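Local coordinates for protein serine protease (Nocardiopsis alba, PDB 2OUA) that probably acts as an acid-stable, secreted serine endopeptidase of the trypsin-like S1 family, cutting peptide bonds with a Ser-His-Asp charge relay, at residues A[58-63]-A[127-132]; A[100-105]-A[135-140]; A[113-118]-A[131-136]; A[155-160]-A[168-173]. All coordinates share one frame; numbering follows the deposited sequence.

Contact 1: residues A[58-63]-A[127-132]; sequences PGNDAA and TVHSLT
The single beta bridge between Gly-59 and Val-128 ties the loop that leads into the predicted charge-relay aspartate, Asp-61, to a hairpin strand of the other half of the protease. Two backbone bonds make the bridge. Gly-59 N donates to Thr-127 O at 2.9 Å, and His-129 N returns a bond to Gly-59 O at 2.8 Å. Gly-59 takes a positive phi of 84°, a conformation that favours glycine, and the cis peptide before Pro-58 shapes the turn just ahead of it.

Side chains close in around this bridge. Val-128 CG1, anti to its own backbone N, lies 3.6 Å from Asn-60 C, while CG2 comes to 4.2 Å from Pro-58 CB. The His-129 ring lays one face over Gly-59 O, offset toward the rim, and CD2 is 3.2 Å from that oxygen. The rotation of the ring is set at its edge, where His-129 ND1 donates to Ser-130 OG at 2.9 Å, in the ring plane.

The Asp-61 carboxylate is bonded through OD2 to His-35 ND1 and Ser-158 OG. Beyond it the chain enters strand 62-69, whereas Val-128 and Leu-131 pack on strand 119-123 and Thr-132 meets Tyr-172 of strand 167-174.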
loop_
_atom_site.group_PDB
_atom_site.type_symbol
_atom_site.label_atom_id
_atom_site.label_comp_id
_atom_site.label_asym_id
_atom_site.label_seq_id
_atom_site.Cartn_x
_atom_site.Cartn_y
_atom_site.Cartn_z
ATOM N N PRO A 58 2.897 -15.136 3.476
ATOM C CA PRO A 58 2.523 -15.167 2.055
ATOM C C PRO A 58 1.038 -15.471 1.863
ATOM O O PRO A 58 0.229 -15.222 2.755
ATOM C CB PRO A 58 3.395 -16.292 1.481
ATOM C CG PRO A 58 4.481 -16.481 2.488
ATOM C CD PRO A 58 3.789 -16.260 3.796
ATOM N N GLY A 59 0.692 -16.044 0.712
ATOM C CA GLY A 59 -0.703 -16.357 0.420
ATOM C C GLY A 59 -1.301 -15.081 -0.127
ATOM O O GLY A 59 -1.626 -14.977 -1.307
ATOM N N ASN A 60 -1.458 -14.107 0.765
ATOM C CA ASN A 60 -1.937 -12.784 0.397
ATOM C C ASN A 60 -0.736 -11.932 0.790
ATOM O O ASN A 60 0.313 -12.470 1.151
ATOM C CB ASN A 60 -3.152 -12.375 1.241
ATOM C CG ASN A 60 -4.347 -13.297 1.045
ATOM O OD1 ASN A 60 -4.856 -13.456 -0.067
ATOM N ND2 ASN A 60 -4.804 -13.905 2.132
ATOM N N ASP A 61 -0.856 -10.617 0.689
ATOM C CA ASP A 61 0.226 -9.735 1.118
ATOM C C ASP A 61 -0.500 -8.484 1.556
ATOM O O ASP A 61 -0.424 -7.439 0.915
ATOM C CB ASP A 61 1.203 -9.424 -0.016
ATOM C CG ASP A 61 2.460 -8.726 0.486
ATOM O OD1 ASP A 61 2.535 -8.460 1.706
ATOM O OD2 ASP A 61 3.374 -8.443 -0.323
ATOM N N ALA A 62 -1.219 -8.617 2.666
ATOM C CA ALA A 62 -2.040 -7.536 3.184
ATOM C C ALA A 62 -1.882 -7.322 4.678
ATOM O O ALA A 62 -1.577 -8.247 5.432
ATOM C CB ALA A 62 -3.499 -7.827 2.863
ATOM N N ALA A 63 -2.105 -6.089 5.112
ATOM C CA ALA A 63 -1.983 -5.787 6.524
ATOM C C ALA A 63 -2.669 -4.479 6.883
ATOM O O ALA A 63 -2.898 -3.620 6.025
ATOM C CB ALA A 63 -0.510 -5.717 6.910
ATOM N N THR A 127 4.684 -18.192 -2.078
ATOM C CA THR A 127 3.823 -17.685 -3.137
ATOM C C THR A 127 2.685 -16.826 -2.618
ATOM O O THR A 127 2.148 -17.063 -1.537
ATOM C CB THR A 127 3.211 -18.836 -3.955
ATOM O OG1 THR A 127 2.380 -19.635 -3.103
ATOM C CG2 THR A 127 4.305 -19.710 -4.542
ATOM N N VAL A 128 2.328 -15.820 -3.410
ATOM C CA VAL A 128 1.235 -14.917 -3.077
ATOM C C VAL A 128 0.322 -14.896 -4.298
ATOM O O VAL A 128 0.784 -14.688 -5.420
ATOM C CB VAL A 128 1.745 -13.488 -2.791
ATOM C CG1 VAL A 128 0.565 -12.561 -2.501
ATOM C CG2 VAL A 128 2.706 -13.508 -1.608
ATOM N N HIS A 129 -0.970 -15.113 -4.077
ATOM C CA HIS A 129 -1.932 -15.136 -5.174
ATOM C C HIS A 129 -2.875 -13.939 -5.179
ATOM O O HIS A 129 -2.816 -13.080 -4.292
ATOM C CB HIS A 129 -2.749 -16.424 -5.098
ATOM C CG HIS A 129 -3.495 -16.579 -3.810
ATOM N ND1 HIS A 129 -4.649 -15.878 -3.530
ATOM C CD2 HIS A 129 -3.238 -17.336 -2.717
ATOM C CE1 HIS A 129 -5.068 -16.194 -2.319
ATOM N NE2 HIS A 129 -4.233 -17.077 -1.804
ATOM N N SER A 130 -3.739 -13.894 -6.192
ATOM C CA SER A 130 -4.736 -12.833 -6.361
ATOM C C SER A 130 -4.172 -11.435 -6.591
ATOM O O SER A 130 -4.907 -10.450 -6.503
ATOM C CB SER A 130 -5.672 -12.794 -5.152
ATOM O OG SER A 130 -6.346 -14.023 -4.990
ATOM N N LEU A 131 -2.883 -11.343 -6.902
ATOM C CA LEU A 131 -2.262 -10.044 -7.124
ATOM C C LEU A 131 -2.565 -9.462 -8.496
ATOM O O LEU A 131 -2.982 -10.169 -9.413
ATOM C CB LEU A 131 -0.747 -10.138 -6.938
ATOM C CG LEU A 131 -0.264 -10.610 -5.566
ATOM C CD1 LEU A 131 1.252 -10.570 -5.539
ATOM C CD2 LEU A 131 -0.844 -9.720 -4.463
ATOM N N THR A 132 -2.350 -8.158 -8.620
ATOM C CA THR A 132 -2.579 -7.461 -9.867
ATOM C C THR A 132 -1.243 -6.964 -10.404
ATOM O O THR A 132 -0.484 -6.300 -9.696
ATOM C CB THR A 132 -3.539 -6.280 -9.651
ATOM O OG1 THR A 132 -4.805 -6.785 -9.203
ATOM C CG2 THR A 132 -3.723 -5.492 -10.944
#

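Contact 2: residues A[100-105]-A[135-140]; sequences VCRSGS and SVCAEP. With AES (4-(2-aminoethyl)benzenesulfonyl fluoride), chain E.
The guanidinium of Arg-102 carries Ala-138 CB over one face, 3.7 Å from NE, and has the carbonyl oxygen of Cys-137 at an edge, near the plane but tilted about 20° from it. Gly-104 CA lies in plane at another edge. Val-136 CG1 approaches obliquely, 3.8 Å from Arg-102 NE.

The grip on Cys-137 O is side-on: Arg-102 NE donates at 2.8 Å and NH2 at 2.9 Å, both to the same oxygen. Neither bond is straight, with N-H...O angles of 139° and 132°. NE approaches in the carbonyl plane, whereas NH2 is tilted from it. The side chain reaches this oxygen by leaving the strand with CG anti to the backbone N and then bending at chi3, which brings the edge carrying NE and NH2 to the carbonyl. NH2 is also bonded to Thr-107 OG1, a second partner that would further fix the rotation of the head group.

Below the polar end the contact is apolar. Val-136 CG1 lies 4.0 Å from Arg-102 CB, and its CG2 branch reaches 4.2 Å from Val-100 CG1, with Phe-147 packing on all three residues. The contact is buried, so a cationic group is held in the interior by carbonyl and hydroxyl oxygens. Cys-137 is in addition tied to Cys-164 by a disulfide.

The loop so held runs on into the inhibitor pocket: Ala-138 CB is 3.7 Å from O1S of the bound sulfonyl group, and Pro-140 CG is 3.8 Å from its ring atom C4. An arginine of a barrel strand thus backs a wall of the inhibitor pocket, consistent with the S1 pocket of alpha-lytic-protease-like enzymes.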
loop_
_atom_site.group_PDB
_atom_site.type_symbol
_atom_site.label_atom_id
_atom_site.label_comp_id
_atom_site.label_asym_id
_atom_site.label_seq_id
_atom_site.Cartn_x
_atom_site.Cartn_y
_atom_site.Cartn_z
ATOM N N VAL A 100 -2.413 3.694 -13.819
ATOM C CA VAL A 100 -2.372 3.567 -12.370
ATOM C C VAL A 100 -1.020 4.112 -11.928
ATOM O O VAL A 100 -0.047 4.047 -12.681
ATOM C CB VAL A 100 -2.527 2.083 -11.922
ATOM C CG1 VAL A 100 -1.283 1.280 -12.288
ATOM C CG2 VAL A 100 -2.793 2.015 -10.418
ATOM N N CYS A 101 -0.963 4.683 -10.732
ATOM C CA CYS A 101 0.296 5.224 -10.234
ATOM C C CYS A 101 0.598 4.657 -8.861
ATOM O O CYS A 101 -0.313 4.329 -8.097
ATOM C CB CYS A 101 0.243 6.750 -10.133
ATOM S SG CYS A 101 -0.070 7.654 -11.686
ATOM N N ARG A 102 1.888 4.559 -8.555
ATOM C CA ARG A 102 2.345 4.025 -7.282
ATOM C C ARG A 102 3.119 5.079 -6.501
ATOM O O ARG A 102 3.875 5.866 -7.078
ATOM C CB ARG A 102 3.249 2.808 -7.522
ATOM C CG ARG A 102 3.847 2.216 -6.255
ATOM C CD ARG A 102 4.976 1.249 -6.570
ATOM N NE ARG A 102 6.048 1.884 -7.339
ATOM C CZ ARG A 102 6.811 2.881 -6.895
ATOM N NH1 ARG A 102 6.635 3.375 -5.674
ATOM N NH2 ARG A 102 7.750 3.393 -7.682
ATOM N N SER A 103 2.922 5.097 -5.187
ATOM C CA SER A 103 3.631 6.036 -4.329
ATOM C C SER A 103 4.440 5.216 -3.330
ATOM O O SER A 103 3.883 4.394 -2.609
ATOM C CB SER A 103 2.645 6.941 -3.584
ATOM O OG SER A 103 3.344 7.853 -2.749
ATOM N N GLY A 104 5.755 5.434 -3.300
ATOM C CA GLY A 104 6.613 4.694 -2.383
ATOM C C GLY A 104 7.673 5.597 -1.779
ATOM O O GLY A 104 8.087 6.568 -2.414
ATOM N N SER A 105 8.134 5.277 -0.572
ATOM C CA SER A 105 9.127 6.114 0.101
ATOM C C SER A 105 10.563 6.041 -0.428
ATOM O O SER A 105 11.400 6.876 -0.069
ATOM C CB SER A 105 9.122 5.832 1.610
ATOM O OG SER A 105 9.532 4.510 1.901
ATOM N N SER A 135 2.774 -2.249 -15.020
ATOM C CA SER A 135 4.037 -1.952 -15.690
ATOM C C SER A 135 4.848 -0.913 -14.926
ATOM O O SER A 135 5.799 -0.340 -15.458
ATOM C CB SER A 135 3.761 -1.436 -17.101
ATOM O OG SER A 135 2.985 -0.252 -17.045
ATOM N N VAL A 136 4.466 -0.660 -13.680
ATOM C CA VAL A 136 5.172 0.316 -12.859
ATOM C C VAL A 136 6.378 -0.330 -12.184
ATOM O O VAL A 136 6.343 -1.508 -11.844
ATOM C CB VAL A 136 4.245 0.898 -11.768
ATOM C CG1 VAL A 136 4.955 2.027 -11.023
ATOM C CG2 VAL A 136 2.951 1.398 -12.402
ATOM N N CYS A 137 7.444 0.445 -12.000
ATOM C CA CYS A 137 8.664 -0.041 -11.352
ATOM C C CYS A 137 8.560 0.212 -9.851
ATOM O O CYS A 137 7.754 1.034 -9.411
ATOM C CB CYS A 137 9.879 0.725 -11.883
ATOM S SG CYS A 137 9.750 2.496 -11.476
ATOM N N ALA A 138 9.386 -0.477 -9.073
ATOM C CA ALA A 138 9.405 -0.308 -7.621
ATOM C C ALA A 138 10.739 -0.807 -7.070
ATOM O O ALA A 138 11.423 -1.604 -7.714
ATOM C CB ALA A 138 8.248 -1.074 -6.981
ATOM N N GLU A 139 11.108 -0.333 -5.885
ATOM C CA GLU A 139 12.360 -0.744 -5.255
ATOM C C GLU A 139 12.162 -0.963 -3.756
ATOM O O GLU A 139 11.218 -0.438 -3.166
ATOM C CB GLU A 139 13.442 0.320 -5.502
ATOM C CG GLU A 139 13.979 0.331 -6.935
ATOM C CD GLU A 139 14.910 1.503 -7.219
ATOM O OE1 GLU A 139 15.653 1.917 -6.304
ATOM O OE2 GLU A 139 14.910 2.004 -8.365
ATOM N N PRO A 140 13.048 -1.751 -3.123
ATOM C CA PRO A 140 12.925 -2.010 -1.686
ATOM C C PRO A 140 12.664 -0.722 -0.916
ATOM O O PRO A 140 13.382 0.269 -1.081
ATOM C CB PRO A 140 14.267 -2.646 -1.339
ATOM C CG PRO A 140 14.572 -3.433 -2.579
ATOM C CD PRO A 140 14.231 -2.435 -3.678
HETATM C C3 AES E . 11.611 -5.924 -3.095
HETATM C C2 AES E . 10.463 -5.304 -2.608
HETATM C C1 AES E . 9.787 -4.374 -3.395
HETATM S S AES E . 8.317 -3.632 -2.806
HETATM O O1S AES E . 8.146 -2.287 -3.448
HETATM O O2S AES E . 7.143 -4.497 -3.156
HETATM C C6 AES E . 10.265 -4.061 -4.665
HETATM C C5 AES E . 11.412 -4.680 -5.149
HETATM C C4 AES E . 12.086 -5.614 -4.364
HETATM C C7 AES E . 13.341 -6.309 -4.900
HETATM C C8 AES E . 13.038 -7.167 -6.131
HETATM N N8 AES E . 12.051 -8.202 -5.791
#

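Contact 3: residues A[113-118]-A[131-136]; sequences TIQARN and LTRTSV
Ile-114 and Thr-132 form the close-packed side of this strand pair, with Ile-114 CG2 3.7 Å from Thr-132 CG2, whereas Gln-115, Ala-116 and Arg-133 make up its more open side. Beside the close-packed pair Arg-117 runs alongside Thr-132, pointing the same way, and CG comes to 3.6 Å from Thr-132 OG1. Both polar ends converge on Glu-174, which takes a salt bridge from Arg-117 NE and a hydrogen bond from Thr-132 OG1; Arg-117 NH2 is bonded to Ala-94 O. One water links Thr-132 OG1 to Asn-118 N.

Across the sheet, Arg-133 bends at chi3 (65°) and lays one face of its guanidinium over Gln-115 CB, which sits above the centre of the group. Ala-116 CB lies oblique to the same plane. These residues are only partly buried, and the guanidinium rests on an aliphatic carbon.

The backbone joins the two sides. Arg-133 O accepts from Gln-115 N at 2.8 Å and, weakly, from Ala-116 N at 3.4 Å, while Arg-133 N donates to Ala-116 O at 2.8 Å. Farther along, Ser-135 OG accepts from Thr-113 N at 2.9 Å, and Ser-135 N donates to Thr-113 O at 3.2 Å.

Two successive residues, Gln-115 and Ala-116, opposite one Arg-133 define a classic bulge, here in neighbouring antiparallel strands of the six-stranded C-terminal barrel of a chymotrypsin-like protease.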
loop_
_atom_site.group_PDB
_atom_site.type_symbol
_atom_site.label_atom_id
_atom_site.label_comp_id
_atom_site.label_asym_id
_atom_site.label_seq_id
_atom_site.Cartn_x
_atom_site.Cartn_y
_atom_site.Cartn_z
ATOM N N THR A 113 0.472 0.990 -16.311
ATOM C CA THR A 113 -0.799 0.402 -16.711
ATOM C C THR A 113 -1.155 -0.859 -15.928
ATOM O O THR A 113 -0.276 -1.644 -15.581
ATOM C CB THR A 113 -0.755 0.030 -18.214
ATOM O OG1 THR A 113 -0.496 1.206 -18.987
ATOM C CG2 THR A 113 -2.059 -0.596 -18.657
ATOM N N ILE A 114 -2.443 -1.041 -15.645
ATOM C CA ILE A 114 -2.907 -2.238 -14.954
ATOM C C ILE A 114 -2.960 -3.287 -16.063
ATOM O O ILE A 114 -3.766 -3.182 -16.992
ATOM C CB ILE A 114 -4.311 -2.038 -14.346
ATOM C CG1 ILE A 114 -4.241 -0.987 -13.231
ATOM C CG2 ILE A 114 -4.839 -3.360 -13.790
ATOM C CD1 ILE A 114 -5.596 -0.628 -12.626
ATOM N N GLN A 115 -2.098 -4.294 -15.963
ATOM C CA GLN A 115 -1.996 -5.319 -16.999
ATOM C C GLN A 115 -2.834 -6.579 -16.836
ATOM O O GLN A 115 -3.396 -7.080 -17.811
ATOM C CB GLN A 115 -0.524 -5.704 -17.176
ATOM C CG GLN A 115 0.360 -4.520 -17.562
ATOM C CD GLN A 115 1.827 -4.885 -17.702
ATOM O OE1 GLN A 115 2.404 -5.536 -16.832
ATOM N NE2 GLN A 115 2.446 -4.448 -18.796
ATOM N N ALA A 116 -2.918 -7.102 -15.619
ATOM C CA ALA A 116 -3.686 -8.316 -15.394
ATOM C C ALA A 116 -3.962 -8.525 -13.917
ATOM O O ALA A 116 -3.203 -8.062 -13.063
ATOM C CB ALA A 116 -2.929 -9.515 -15.947
ATOM N N ARG A 117 -5.054 -9.221 -13.623
ATOM C CA ARG A 117 -5.425 -9.517 -12.248
ATOM C C ARG A 117 -5.341 -11.021 -12.008
ATOM O O ARG A 117 -5.059 -11.790 -12.931
ATOM C CB ARG A 117 -6.847 -9.015 -11.945
ATOM C CG ARG A 117 -6.975 -7.492 -11.963
ATOM C CD ARG A 117 -8.181 -6.999 -11.169
ATOM N NE ARG A 117 -8.029 -5.585 -10.818
ATOM C CZ ARG A 117 -8.367 -4.569 -11.609
ATOM N NH1 ARG A 117 -8.899 -4.800 -12.802
ATOM N NH2 ARG A 117 -8.138 -3.319 -11.216
ATOM N N ASN A 118 -5.566 -11.431 -10.763
ATOM C CA ASN A 118 -5.534 -12.843 -10.398
ATOM C C ASN A 118 -4.176 -13.471 -10.693
ATOM O O ASN A 118 -4.101 -14.587 -11.203
ATOM C CB ASN A 118 -6.618 -13.607 -11.169
ATOM C CG ASN A 118 -7.967 -12.911 -11.124
ATOM O OD1 ASN A 118 -8.563 -12.747 -10.058
ATOM N ND2 ASN A 118 -8.456 -12.498 -12.290
ATOM N N LEU A 131 -2.883 -11.343 -6.902
ATOM C CA LEU A 131 -2.262 -10.044 -7.124
ATOM C C LEU A 131 -2.565 -9.462 -8.496
ATOM O O LEU A 131 -2.982 -10.169 -9.413
ATOM C CB LEU A 131 -0.747 -10.138 -6.938
ATOM C CG LEU A 131 -0.264 -10.610 -5.566
ATOM C CD1 LEU A 131 1.252 -10.570 -5.539
ATOM C CD2 LEU A 131 -0.844 -9.720 -4.463
ATOM N N THR A 132 -2.350 -8.158 -8.620
ATOM C CA THR A 132 -2.579 -7.461 -9.867
ATOM C C THR A 132 -1.243 -6.964 -10.404
ATOM O O THR A 132 -0.484 -6.300 -9.696
ATOM C CB THR A 132 -3.539 -6.280 -9.651
ATOM O OG1 THR A 132 -4.805 -6.785 -9.203
ATOM C CG2 THR A 132 -3.723 -5.492 -10.944
ATOM N N ARG A 133 -0.959 -7.302 -11.656
ATOM C CA ARG A 133 0.291 -6.914 -12.298
ATOM C C ARG A 133 0.188 -5.568 -13.002
ATOM O O ARG A 133 -0.827 -5.267 -13.629
ATOM C CB ARG A 133 0.708 -7.986 -13.306
ATOM C CG ARG A 133 1.996 -7.688 -14.049
ATOM C CD ARG A 133 2.437 -8.900 -14.858
ATOM N NE ARG A 133 1.500 -9.231 -15.926
ATOM C CZ ARG A 133 1.610 -8.797 -17.177
ATOM N NH1 ARG A 133 2.623 -8.011 -17.520
ATOM N NH2 ARG A 133 0.707 -9.144 -18.088
ATOM N N THR A 134 1.242 -4.764 -12.887
ATOM C CA THR A 134 1.283 -3.454 -13.535
ATOM C C THR A 134 2.665 -3.245 -14.149
ATOM O O THR A 134 3.614 -3.963 -13.824
ATOM C CB THR A 134 1.030 -2.298 -12.544
ATOM O OG1 THR A 134 2.205 -2.084 -11.755
ATOM C CG2 THR A 134 -0.144 -2.620 -11.626
ATOM N N SER A 135 2.774 -2.249 -15.020
ATOM C CA SER A 135 4.037 -1.952 -15.690
ATOM C C SER A 135 4.848 -0.913 -14.926
ATOM O O SER A 135 5.799 -0.340 -15.458
ATOM C CB SER A 135 3.761 -1.436 -17.101
ATOM O OG SER A 135 2.985 -0.252 -17.045
ATOM N N VAL A 136 4.466 -0.660 -13.680
ATOM C CA VAL A 136 5.172 0.316 -12.859
ATOM C C VAL A 136 6.378 -0.330 -12.184
ATOM O O VAL A 136 6.343 -1.508 -11.844
ATOM C CB VAL A 136 4.245 0.898 -11.768
ATOM C CG1 VAL A 136 4.955 2.027 -11.023
ATOM C CG2 VAL A 136 2.951 1.398 -12.402
HETATM O O HOH W 1 -6.010 -9.361 -8.801
#

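Contact 4: residues A[155-160]-A[168-173]; sequences GVTSGG and GTTFYQ. With AES (4-(2-aminoethyl)benzenesulfonyl fluoride), chain E.
Two successive residues, Ser-158 and Gly-159, stand opposite the single Phe-171, whose carbonyl oxygen accepts from Ser-158 N at 2.9 Å and, weakly, from Gly-159 N at 3.4 Å. This is a classic beta bulge. Phe-171 N answers with a 2.7 Å bond to Gly-159 O, nearly straight at 174°. On the other side of the bulge Val-156 and Gln-173 form a regular hydrogen-bonded pair.

The side chains fit around this ladder. The Phe-171 ring presents its edge to Gly-159 O, with CD1 3.7 Å away. Thr-170 CG2 meets Thr-157 CG2 at 3.8 Å, and Val-156 CG2 lies alongside Gln-173 CB at the same separation. Tyr-172 CG stands between its backbone N and carbonyl carbon (chi1 68°), bringing CD1 to 3.7 Å from Gly-155 CA.

A second shell holds these groups. Thr-170 OG1 is bonded to Val-136 O and Thr-157 OG1 to Gly-145 O. Gln-173 OE1 receives the backbone N-H of Asp-61, and the Ser-158 hydroxyl that meets Asp-61 has Tyr-123 OH as its second partner.

The strand edge turned from this pairing lines the inhibitor site. The bound inhibitor's amine N8 donates to Gly-160 O at 3.0 Å, and its sulfonyl oxygens lie against Thr-157 CG2 and the Ser-158 to Gly-159 backbone. The chemistry implies that one strand serves two ends of the active site: its backbone carbonyl receives the basic tail of the inhibitor, while the Ser-158 hydroxyl supplies a polar partner to the carboxylate of the predicted charge relay.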
loop_
_atom_site.group_PDB
_atom_site.type_symbol
_atom_site.label_atom_id
_atom_site.label_comp_id
_atom_site.label_asym_id
_atom_site.label_seq_id
_atom_site.Cartn_x
_atom_site.Cartn_y
_atom_site.Cartn_z
ATOM N N GLY A 155 -4.786 -0.541 -4.603
ATOM C CA GLY A 155 -4.126 -1.556 -3.799
ATOM C C GLY A 155 -2.829 -1.103 -3.161
ATOM O O GLY A 155 -2.517 0.090 -3.153
ATOM N N VAL A 156 -2.076 -2.055 -2.613
ATOM C CA VAL A 156 -0.804 -1.753 -1.973
ATOM C C VAL A 156 0.322 -2.577 -2.596
ATOM O O VAL A 156 0.158 -3.762 -2.897
ATOM C CB VAL A 156 -0.869 -2.001 -0.441
ATOM C CG1 VAL A 156 -1.956 -1.113 0.177
ATOM C CG2 VAL A 156 -1.155 -3.471 -0.147
ATOM N N THR A 157 1.467 -1.929 -2.791
ATOM C CA THR A 157 2.638 -2.557 -3.401
ATOM C C THR A 157 3.086 -3.835 -2.702
ATOM O O THR A 157 3.386 -3.825 -1.510
ATOM C CB THR A 157 3.810 -1.573 -3.428
ATOM O OG1 THR A 157 3.388 -0.362 -4.066
ATOM C CG2 THR A 157 4.987 -2.163 -4.194
ATOM N N SER A 158 3.154 -4.932 -3.458
ATOM C CA SER A 158 3.552 -6.220 -2.903
ATOM C C SER A 158 4.977 -6.633 -3.275
ATOM O O SER A 158 5.734 -7.128 -2.436
ATOM C CB SER A 158 2.574 -7.308 -3.359
ATOM O OG SER A 158 3.013 -8.594 -2.935
ATOM N N GLY A 159 5.335 -6.443 -4.537
ATOM C CA GLY A 159 6.666 -6.813 -4.978
ATOM C C GLY A 159 6.766 -6.770 -6.488
ATOM O O GLY A 159 5.854 -6.298 -7.161
ATOM N N GLY A 160 7.876 -7.259 -7.027
ATOM C CA GLY A 160 8.032 -7.245 -8.469
ATOM C C GLY A 160 9.452 -7.504 -8.910
ATOM O O GLY A 160 10.261 -8.041 -8.156
ATOM N N GLY A 168 10.654 -1.918 -14.734
ATOM C CA GLY A 168 10.308 -3.199 -14.149
ATOM C C GLY A 168 8.822 -3.485 -14.137
ATOM O O GLY A 168 8.041 -2.809 -14.802
ATOM N N THR A 169 8.440 -4.504 -13.376
ATOM C CA THR A 169 7.046 -4.912 -13.248
ATOM C C THR A 169 6.738 -4.974 -11.761
ATOM O O THR A 169 7.536 -5.488 -10.979
ATOM C CB THR A 169 6.821 -6.302 -13.879
ATOM O OG1 THR A 169 7.093 -6.234 -15.284
ATOM C CG2 THR A 169 5.385 -6.769 -13.666
ATOM N N THR A 170 5.588 -4.438 -11.365
ATOM C CA THR A 170 5.221 -4.438 -9.955
ATOM C C THR A 170 3.814 -4.963 -9.745
ATOM O O THR A 170 2.896 -4.623 -10.492
ATOM C CB THR A 170 5.326 -3.018 -9.363
ATOM O OG1 THR A 170 6.682 -2.561 -9.469
ATOM C CG2 THR A 170 4.918 -3.018 -7.894
ATOM N N PHE A 171 3.656 -5.807 -8.729
ATOM C CA PHE A 171 2.363 -6.389 -8.407
ATOM C C PHE A 171 1.833 -5.749 -7.132
ATOM O O PHE A 171 2.605 -5.357 -6.258
ATOM C CB PHE A 171 2.489 -7.900 -8.171
ATOM C CG PHE A 171 3.014 -8.666 -9.352
ATOM C CD1 PHE A 171 4.376 -8.684 -9.638
ATOM C CD2 PHE A 171 2.143 -9.367 -10.184
ATOM C CE1 PHE A 171 4.869 -9.393 -10.737
ATOM C CE2 PHE A 171 2.621 -10.080 -11.288
ATOM C CZ PHE A 171 3.989 -10.091 -11.564
ATOM N N TYR A 172 0.517 -5.648 -7.020
ATOM C CA TYR A 172 -0.062 -5.085 -5.814
ATOM C C TYR A 172 -1.206 -5.926 -5.278
ATOM O O TYR A 172 -1.858 -6.672 -6.017
ATOM C CB TYR A 172 -0.515 -3.634 -6.050
ATOM C CG TYR A 172 -1.682 -3.410 -6.997
ATOM C CD1 TYR A 172 -2.996 -3.703 -6.610
ATOM C CD2 TYR A 172 -1.480 -2.818 -8.243
ATOM C CE1 TYR A 172 -4.080 -3.396 -7.446
ATOM C CE2 TYR A 172 -2.548 -2.508 -9.079
ATOM C CZ TYR A 172 -3.844 -2.796 -8.679
ATOM O OH TYR A 172 -4.892 -2.457 -9.504
ATOM N N GLN A 173 -1.405 -5.832 -3.966
ATOM C CA GLN A 173 -2.474 -6.528 -3.270
ATOM C C GLN A 173 -3.691 -5.609 -3.369
ATOM O O GLN A 173 -3.621 -4.441 -2.979
ATOM C CB GLN A 173 -2.082 -6.733 -1.801
ATOM C CG GLN A 173 -3.246 -6.896 -0.826
ATOM C CD GLN A 173 -3.927 -8.244 -0.932
ATOM O OE1 GLN A 173 -3.280 -9.287 -0.829
ATOM N NE2 GLN A 173 -5.246 -8.233 -1.127
HETATM C C3 AES E . 11.611 -5.924 -3.095
HETATM C C2 AES E . 10.463 -5.304 -2.608
HETATM C C1 AES E . 9.787 -4.374 -3.395
HETATM S S AES E . 8.317 -3.632 -2.806
HETATM O O1S AES E . 8.146 -2.287 -3.448
HETATM O O2S AES E . 7.143 -4.497 -3.156
HETATM C C6 AES E . 10.265 -4.061 -4.665
HETATM C C5 AES E . 11.412 -4.680 -5.149
HETATM C C4 AES E . 12.086 -5.614 -4.364
HETATM C C7 AES E . 13.341 -6.309 -4.900
HETATM C C8 AES E . 13.038 -7.167 -6.131
HETATM N N8 AES E . 12.051 -8.202 -5.791
#

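In the fold
From the N terminus, the chain runs through the first strands of the N-terminal sheet to 58-63, which pairs with 127-132 to close contact 1 over a loop of 63 residues. Within that loop lie 100-105 and 113-118. Contact 2 crosses contact 1, because its second segment, 135-140, comes after 127-132. Contact 3, closed by 131-136, shares residues with both; as 113-118 lies between 100-105 and 135-140, it nests within contact 2 apart from the shared Ser-135 and Val-136. Contact 4 follows in series, closing the hairpin of strands 152-160 and 167-174. Contact 1 thus joins the two halves of the enzyme, whereas contacts 2, 3 and 4 tie the C-terminal barrel together, with contacts 2 and 4 bordering the inhibitor.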